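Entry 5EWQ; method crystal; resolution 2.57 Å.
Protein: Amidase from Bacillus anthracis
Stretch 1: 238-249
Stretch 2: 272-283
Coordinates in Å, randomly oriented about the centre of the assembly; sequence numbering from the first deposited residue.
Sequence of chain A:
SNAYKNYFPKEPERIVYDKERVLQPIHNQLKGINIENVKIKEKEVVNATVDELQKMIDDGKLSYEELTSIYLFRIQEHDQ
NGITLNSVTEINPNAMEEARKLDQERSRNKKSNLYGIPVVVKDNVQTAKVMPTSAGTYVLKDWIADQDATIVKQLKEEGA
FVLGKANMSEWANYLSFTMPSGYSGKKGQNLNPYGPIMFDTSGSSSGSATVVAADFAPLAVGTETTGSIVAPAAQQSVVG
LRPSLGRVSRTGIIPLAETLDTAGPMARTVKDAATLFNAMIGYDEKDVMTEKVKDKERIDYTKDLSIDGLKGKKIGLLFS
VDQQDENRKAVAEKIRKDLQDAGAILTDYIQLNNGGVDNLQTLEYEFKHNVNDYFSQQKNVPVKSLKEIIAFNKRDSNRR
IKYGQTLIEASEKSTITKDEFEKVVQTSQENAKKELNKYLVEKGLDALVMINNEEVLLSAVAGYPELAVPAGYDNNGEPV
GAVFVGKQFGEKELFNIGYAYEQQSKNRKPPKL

Stretch 1 238-249: VVGLRPSLGRVS
Stretch 2 272-283: DAATLFNAMIGY

Residues 239-242 of the first stretch form a β-strand, with phi/psi running from -89/133 at Val239 through -139/135 and -122/129 to -100/115 at Arg242. The chain then leaves the strand through Pro243 (-74/170) and Ser244 (-68/143) and turns at Leu245 (-63/96) and Gly246 (134/-15). The turn is closed by a hydrogen bond from Arg247 N to Ser244 O, 2.8 Å long. A side chain at Gly246 would be jammed against the carbonyl oxygen of Leu245, so these backbone angles call for glycine. Arg247 is at -74/-42, and Val248 and Ser249 are extended again (-119/133 and -70/144).

The second stretch enters as a helix that begins earlier in the chain. Phi/psi values stay near -66/-36 from Asp272 to Leu276, and the helical bonds include Leu276 N to Asp272 O at 3.2 Å and Phe277 N to Ala273 O at 3.0 Å. Ile281 (-67/163) and Gly282 (149/-173) continue the chain in an extended path; at Gly282, too, a CB would collide with the preceding carbonyl oxygen.

The register is set at two places, with Val239 CA 7.0 Å from Ala273 CA and Val248 CA 4.7 Å from Ile281 CA. At the second, the backbones come close without a hydrogen bond: Arg247 O lies 3.5 Å from Ile281 CA, a CA-H...O contact with an angle of 139° at the hydrogen, and also 3.5 Å from Gly282 N. No hydrogen bond joins the stretches anywhere, and the 438 Å² buried between them reflects mainly apolar packing.

Along the strand, alternation directs Val239 and Leu241 toward the helix, while Arg242 points away and its guanidinium is hydrogen-bonded elsewhere in the structure. Val239 (chi1 t) places CG1 4.0 Å from Ala273 CB, the small alanine side chain pointing toward the strand.

One helical turn later, the CA-to-CB bond of Phe277 (chi1 t, chi2 60°) points toward the first stretch, and the residue has the largest covered area of any here. Leu241, with chi1 t and chi2 p, sets CD2 over one face of that ring. The methyl carbon is 3.7 Å from the ring centroid and 14° off the normal, a CH-pi contact, and Leu241 CD2 is 3.6 Å from Phe277 CD1. Pro243 (C-gamma endo) meets the ring at its edge, CB lying near the ring plane and 3.6 Å from Phe277 CE1. Two obliquely placed carbons add to this surround: Arg247 CG is 3.9 Å from Phe277 CZ, and Val248 CG2 is 3.9 Å from Phe277 CE1.

Val248 (chi1 t) also uses CG2 to reach Met280 CE at 3.7 Å and Ile281 CG2 at 4.1 Å. Met280, a selenomethionine with chi1 m, chi2 t and chi3 -16°, starts sideways, but its end comes nearer. Ile281 (chi1 p, chi2 t) completes the cluster, its CG2 3.8 Å from Arg247 CG. Arg247, with chi1 t, chi2 p and chi3 t, thus contributes aliphatic packing while its NE and NH2 are hydrogen-bonded elsewhere.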

# COMPACT_ATOMS: atom_id res chain seq x y z
N VAL A 238 10.05 2.10 2.12
CA VAL A 238 9.42 2.79 1.00
C VAL A 238 8.37 3.78 1.51
O VAL A 238 8.02 3.77 2.69
CB VAL A 238 8.76 1.81 0.01
CG1 VAL A 238 9.81 1.01 -0.74
CG2 VAL A 238 7.79 0.89 0.73
N VAL A 239 7.87 4.62 0.61
CA VAL A 239 6.88 5.63 0.96
C VAL A 239 5.46 5.07 0.82
O VAL A 239 5.13 4.45 -0.18
CB VAL A 239 7.02 6.89 0.08
CG1 VAL A 239 5.95 7.91 0.43
CG2 VAL A 239 8.41 7.49 0.24
N GLY A 240 4.64 5.30 1.84
CA GLY A 240 3.26 4.86 1.83
C GLY A 240 2.32 5.90 2.41
O GLY A 240 2.60 6.48 3.46
N LEU A 241 1.20 6.14 1.73
CA LEU A 241 0.24 7.14 2.18
C LEU A 241 -1.15 6.55 2.41
O LEU A 241 -1.69 5.85 1.56
CB LEU A 241 0.13 8.27 1.15
CG LEU A 241 -1.00 9.27 1.42
CD1 LEU A 241 -0.57 10.35 2.40
CD2 LEU A 241 -1.52 9.89 0.12
N ARG A 242 -1.71 6.83 3.58
CA ARG A 242 -3.12 6.56 3.83
C ARG A 242 -3.91 7.86 3.67
O ARG A 242 -3.71 8.80 4.43
CB ARG A 242 -3.35 5.98 5.23
CG ARG A 242 -4.82 5.89 5.62
CD ARG A 242 -5.01 5.59 7.09
NE ARG A 242 -6.41 5.67 7.49
CZ ARG A 242 -7.23 4.63 7.53
NH1 ARG A 242 -6.79 3.42 7.21
NH2 ARG A 242 -8.49 4.79 7.90
N PRO A 243 -4.79 7.91 2.67
CA PRO A 243 -5.57 9.13 2.42
C PRO A 243 -6.67 9.33 3.45
O PRO A 243 -6.94 8.43 4.25
CB PRO A 243 -6.16 8.89 1.03
CG PRO A 243 -6.29 7.41 0.95
CD PRO A 243 -5.12 6.85 1.70
N SER A 244 -7.29 10.51 3.44
CA SER A 244 -8.41 10.78 4.33
C SER A 244 -9.61 9.92 3.95
O SER A 244 -9.85 9.68 2.77
CB SER A 244 -8.79 12.26 4.29
OG SER A 244 -7.67 13.08 4.60
N LEU A 245 -10.35 9.45 4.95
CA LEU A 245 -11.53 8.64 4.70
C LEU A 245 -12.58 9.42 3.93
O LEU A 245 -13.37 10.16 4.51
CB LEU A 245 -12.11 8.12 6.01
CG LEU A 245 -11.30 7.03 6.72
CD1 LEU A 245 -11.99 6.58 7.99
CD2 LEU A 245 -11.07 5.85 5.79
N GLY A 246 -12.57 9.25 2.61
CA GLY A 246 -13.48 9.97 1.73
C GLY A 246 -12.75 10.52 0.52
O GLY A 246 -13.37 10.92 -0.47
N ARG A 247 -11.42 10.55 0.61
CA ARG A 247 -10.59 11.08 -0.47
C ARG A 247 -10.53 10.11 -1.65
O ARG A 247 -10.60 10.53 -2.80
CB ARG A 247 -9.18 11.36 0.05
CG ARG A 247 -8.44 12.47 -0.68
CD ARG A 247 -8.95 13.84 -0.26
NE ARG A 247 -8.08 14.91 -0.71
CZ ARG A 247 -8.22 16.19 -0.35
NH1 ARG A 247 -9.20 16.55 0.46
NH2 ARG A 247 -7.37 17.10 -0.81
N VAL A 248 -10.40 8.83 -1.34
CA VAL A 248 -10.27 7.80 -2.37
C VAL A 248 -11.41 6.78 -2.30
O VAL A 248 -11.74 6.29 -1.22
CB VAL A 248 -8.92 7.06 -2.24
CG1 VAL A 248 -8.81 5.95 -3.28
CG2 VAL A 248 -7.76 8.04 -2.39
N SER A 249 -12.00 6.48 -3.45
CA SER A 249 -13.10 5.52 -3.52
C SER A 249 -12.63 4.09 -3.25
O SER A 249 -11.53 3.70 -3.65
CB SER A 249 -13.78 5.59 -4.88
OG SER A 249 -14.80 4.62 -5.00
N ASP A 272 6.90 10.57 -6.24
CA ASP A 272 6.24 9.56 -7.07
C ASP A 272 4.92 9.10 -6.45
O ASP A 272 3.98 8.75 -7.16
CB ASP A 272 7.16 8.37 -7.29
CG ASP A 272 8.43 8.74 -8.04
OD1 ASP A 272 8.38 9.69 -8.85
OD2 ASP A 272 9.47 8.10 -7.81
N ALA A 273 4.86 9.10 -5.12
CA ALA A 273 3.64 8.71 -4.41
C ALA A 273 2.53 9.72 -4.66
O ALA A 273 1.37 9.34 -4.87
CB ALA A 273 3.92 8.59 -2.92
N ALA A 274 2.88 11.00 -4.66
CA ALA A 274 1.92 12.06 -4.91
C ALA A 274 1.46 12.05 -6.36
O ALA A 274 0.33 12.44 -6.67
CB ALA A 274 2.52 13.41 -4.56
N THR A 275 2.34 11.60 -7.25
CA THR A 275 2.02 11.48 -8.67
C THR A 275 0.90 10.47 -8.88
O THR A 275 -0.05 10.73 -9.61
CB THR A 275 3.25 11.07 -9.49
OG1 THR A 275 4.25 12.10 -9.40
CG2 THR A 275 2.88 10.86 -10.94
N LEU A 276 1.02 9.32 -8.23
CA LEU A 276 0.01 8.28 -8.29
C LEU A 276 -1.27 8.71 -7.58
O LEU A 276 -2.37 8.35 -7.99
CB LEU A 276 0.54 6.98 -7.69
CG LEU A 276 -0.40 5.78 -7.68
CD1 LEU A 276 -0.77 5.39 -9.10
CD2 LEU A 276 0.23 4.60 -6.95
N PHE A 277 -1.10 9.49 -6.52
CA PHE A 277 -2.22 9.93 -5.69
C PHE A 277 -3.15 10.88 -6.44
O PHE A 277 -4.30 11.09 -6.03
CB PHE A 277 -1.69 10.60 -4.42
CG PHE A 277 -2.76 10.92 -3.41
CD1 PHE A 277 -3.54 9.92 -2.86
CD2 PHE A 277 -2.96 12.23 -2.99
CE1 PHE A 277 -4.52 10.21 -1.93
CE2 PHE A 277 -3.94 12.52 -2.06
CZ PHE A 277 -4.72 11.52 -1.53
N ASN A 278 -2.66 11.45 -7.54
CA ASN A 278 -3.45 12.37 -8.34
C ASN A 278 -4.61 11.69 -9.07
O ASN A 278 -5.67 12.28 -9.25
CB ASN A 278 -2.56 13.08 -9.36
CG ASN A 278 -1.64 14.11 -8.73
OD1 ASN A 278 -1.97 14.70 -7.70
ND2 ASN A 278 -0.49 14.33 -9.34
N ALA A 279 -4.40 10.44 -9.48
CA ALA A 279 -5.39 9.72 -10.27
C ALA A 279 -6.30 8.85 -9.41
O ALA A 279 -7.35 8.40 -9.86
CB ALA A 279 -4.71 8.88 -11.33
N MSE A 280 -5.88 8.59 -8.17
CA MSE A 280 -6.67 7.75 -7.27
C MSE A 280 -7.85 8.52 -6.68
O MSE A 280 -8.95 7.98 -6.54
CB MSE A 280 -5.80 7.19 -6.15
CG MSE A 280 -4.60 6.39 -6.62
SE MSE A 280 -3.75 5.49 -5.12
CE MSE A 280 -4.59 6.51 -3.68
N ILE A 281 -7.61 9.78 -6.33
CA ILE A 281 -8.64 10.62 -5.73
C ILE A 281 -9.75 10.93 -6.73
O ILE A 281 -9.57 10.76 -7.94
CB ILE A 281 -8.06 11.94 -5.21
CG1 ILE A 281 -7.48 12.77 -6.36
CG2 ILE A 281 -7.00 11.67 -4.15
CD1 ILE A 281 -6.90 14.10 -5.93
N GLY A 282 -10.88 11.38 -6.22
CA GLY A 282 -12.01 11.73 -7.06
C GLY A 282 -13.34 11.49 -6.37
O GLY A 282 -13.38 11.17 -5.18
N TYR A 283 -14.43 11.65 -7.11
CA TYR A 283 -15.76 11.46 -6.57
C TYR A 283 -16.36 10.14 -7.05
O TYR A 283 -16.10 9.70 -8.17
CB TYR A 283 -16.67 12.63 -6.95
CG TYR A 283 -18.09 12.50 -6.44
CD1 TYR A 283 -18.40 12.81 -5.12
CD2 TYR A 283 -19.11 12.06 -7.27
CE1 TYR A 283 -19.69 12.70 -4.64
CE2 TYR A 283 -20.41 11.94 -6.80
CZ TYR A 283 -20.69 12.26 -5.49
OH TYR A 283 -21.98 12.15 -5.02